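Local structure of peptidyl-prolyl cis-trans isomerase FKBP13, chloroplastic (Arabidopsis thaliana, 1U79) at residues Val66-Gly69 / Trp70-Ile74. The protein catalyses the cis-trans isomerization of peptide bonds preceding proline, providing the major activity of this kind in the chloroplast thylakoid lumen. Residues are numbered along the deposited sequence; the frame is centred on the assembly and turned at random.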
ATOM      1  N   VAL A  66      -5.084   7.956  -2.260  1.00 20.72           N
ATOM      2  CA  VAL A  66      -3.867   7.191  -2.522  1.00 19.04           C
ATOM      3  C   VAL A  66      -4.139   6.210  -3.662  1.00 16.36           C
ATOM      4  O   VAL A  66      -5.284   6.064  -4.106  1.00 15.75           O
ATOM      5  CB  VAL A  66      -3.457   6.386  -1.282  1.00 19.15           C
ATOM      6  CG1 VAL A  66      -2.877   7.308  -0.221  1.00 18.74           C
ATOM      7  CG2 VAL A  66      -4.672   5.660  -0.732  1.00 17.19           C
ATOM      8  N   ILE A  67      -3.103   5.529  -4.142  1.00 15.92           N
ATOM      9  CA  ILE A  67      -3.322   4.580  -5.228  1.00 14.14           C
ATOM     10  C   ILE A  67      -4.368   3.537  -4.844  1.00 15.25           C
ATOM     11  O   ILE A  67      -4.518   3.189  -3.667  1.00 15.46           O
ATOM     12  CB  ILE A  67      -2.017   3.868  -5.650  1.00 13.50           C
ATOM     13  CG1 ILE A  67      -1.327   3.235  -4.441  1.00 11.14           C
ATOM     14  CG2 ILE A  67      -1.077   4.879  -6.316  1.00 14.11           C
ATOM     15  CD1 ILE A  67      -0.052   2.460  -4.819  1.00 13.69           C
ATOM     16  N   LYS A  68      -5.099   3.062  -5.845  1.00 16.30           N
ATOM     17  CA  LYS A  68      -6.150   2.074  -5.637  1.00 16.10           C
ATOM     18  C   LYS A  68      -5.666   0.855  -4.836  1.00 14.86           C
ATOM     19  O   LYS A  68      -6.401   0.299  -4.016  1.00 14.63           O
ATOM     20  CB  LYS A  68      -6.712   1.646  -6.997  1.00 16.08           C
ATOM     21  CG  LYS A  68      -8.157   1.182  -6.933  1.00 22.00           C
ATOM     22  CD  LYS A  68      -8.779   1.106  -8.319  1.00 27.35           C
ATOM     23  CE  LYS A  68     -10.275   0.864  -8.225  1.00 30.42           C
ATOM     24  NZ  LYS A  68     -10.912   0.750  -9.577  1.00 33.48           N
ATOM     25  N   GLY A  69      -4.428   0.439  -5.074  1.00 15.31           N
ATOM     26  CA  GLY A  69      -3.880  -0.698  -4.353  1.00 13.46           C
ATOM     27  C   GLY A  69      -3.835  -0.485  -2.848  1.00 16.27           C
ATOM     28  O   GLY A  69      -3.924  -1.448  -2.077  1.00 13.51           O
ATOM     29  N   TRP A  70      -3.684   0.769  -2.417  1.00 14.10           N
ATOM     30  CA  TRP A  70      -3.642   1.066  -0.990  1.00 13.15           C
ATOM     31  C   TRP A  70      -5.068   1.063  -0.443  1.00 14.09           C
ATOM     32  O   TRP A  70      -5.333   0.503   0.619  1.00 15.94           O
ATOM     33  CB  TRP A  70      -2.969   2.420  -0.732  1.00 11.63           C
ATOM     34  CG  TRP A  70      -1.487   2.329  -0.406  1.00 10.76           C
ATOM     35  CD1 TRP A  70      -0.530   1.619  -1.082  1.00 12.41           C
ATOM     36  CD2 TRP A  70      -0.812   2.992   0.666  1.00 12.60           C
ATOM     37  NE1 TRP A  70       0.702   1.803  -0.492  1.00 14.19           N
ATOM     38  CE2 TRP A  70       0.556   2.643   0.584  1.00 14.69           C
ATOM     39  CE3 TRP A  70      -1.233   3.850   1.694  1.00 15.28           C
ATOM     40  CZ2 TRP A  70       1.508   3.123   1.493  1.00 15.88           C
ATOM     41  CZ3 TRP A  70      -0.292   4.327   2.596  1.00 18.14           C
ATOM     42  CH2 TRP A  70       1.069   3.961   2.489  1.00 16.85           C
ATOM     43  N   ASP A  71      -5.994   1.673  -1.173  1.00 15.70           N
ATOM     44  CA  ASP A  71      -7.383   1.692  -0.726  1.00 14.96           C
ATOM     45  C   ASP A  71      -7.913   0.270  -0.597  1.00 16.93           C
ATOM     46  O   ASP A  71      -8.416  -0.120   0.467  1.00 15.54           O
ATOM     47  CB  ASP A  71      -8.262   2.498  -1.687  1.00 14.69           C
ATOM     48  CG  ASP A  71      -8.254   3.996  -1.374  1.00 16.70           C
ATOM     49  OD1 ASP A  71      -7.842   4.374  -0.268  1.00 18.55           O
ATOM     50  OD2 ASP A  71      -8.678   4.797  -2.229  1.00 16.67           O
ATOM     51  N   GLN A  72      -7.772  -0.511  -1.663  1.00 15.36           N
ATOM     52  CA  GLN A  72      -8.239  -1.889  -1.662  1.00 16.96           C
ATOM     53  C   GLN A  72      -7.390  -2.762  -0.742  1.00 17.24           C
ATOM     54  O   GLN A  72      -7.914  -3.627  -0.044  1.00 16.13           O
ATOM     55  CB  GLN A  72      -8.215  -2.477  -3.079  1.00 18.98           C
ATOM     56  CG  GLN A  72      -8.968  -1.651  -4.116  1.00 22.62           C
ATOM     57  CD  GLN A  72      -8.977  -2.305  -5.494  1.00 24.78           C
ATOM     58  OE1 GLN A  72      -8.261  -3.273  -5.743  1.00 26.71           O
ATOM     59  NE2 GLN A  72      -9.787  -1.768  -6.395  1.00 27.94           N
ATOM     60  N   GLY A  73      -6.083  -2.512  -0.734  1.00 15.10           N
ATOM     61  CA  GLY A  73      -5.169  -3.296   0.076  1.00 15.61           C
ATOM     62  C   GLY A  73      -5.279  -3.104   1.574  1.00 16.16           C
ATOM     63  O   GLY A  73      -4.878  -3.981   2.336  1.00 16.32           O
ATOM     64  N   ILE A  74      -5.814  -1.961   2.004  1.00 14.30           N
ATOM     65  CA  ILE A  74      -5.959  -1.676   3.425  1.00 15.60           C
ATOM     66  C   ILE A  74      -7.411  -1.820   3.885  1.00 14.99           C
ATOM     67  O   ILE A  74      -7.691  -2.339   4.961  1.00 13.26           O
ATOM     68  CB  ILE A  74      -5.479  -0.243   3.736  1.00 16.24           C
ATOM     69  CG1 ILE A  74      -3.990  -0.127   3.416  1.00 15.84           C
ATOM     70  CG2 ILE A  74      -5.748   0.108   5.194  1.00 16.56           C
ATOM     71  CD1 ILE A  74      -3.481   1.315   3.410  1.00 17.02           C
TER
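V66 and I67 both reach the indole side chain of W70, but by different atoms. V66 lays CG2 3.7 Å from W70 CB, the two side chains crossing at about a right angle; the same methyl sits 3.5 Å from D71 OD1. I67 offers CG1, 3.8 Å from W70 CD1, placed there by a chi1 of 53° that sets CG1 between its own backbone N and carbonyl carbon. Beyond it the chain is extended (chi2 177°), which brings I67 CD1 near W70 CD1 as well. On the next pair, K68 and Q72 meet at a slant, K68 CE 3.2 Å from Q72 NE2, with K68 CG also near that amide N. Were Q72 cut back to an alanine, the methylenes of K68 would probably lose the amide they rest against and be freer to turn.

The backbone beneath is the first turn of helix 68-75, the short helix that packs against the curved antiparallel sheet of the FKBP fold. I67 is the N-cap residue of the helix, and I67 O accepts two N-H groups, from W70 N at 2.8 Å, well above the carbonyl plane, and from D71 N at 3.3 Å, in that plane. Q72 N reaches K68 O at 2.8 Å, nearly straight at 172°.

Farther out, Y37 and F121 meet the W70 ring edge-to-face, while the D71 carboxylate accepts hydrogen bonds from G62 N at OD1 and G64 N at OD2, tying the helix start to the preceding loop.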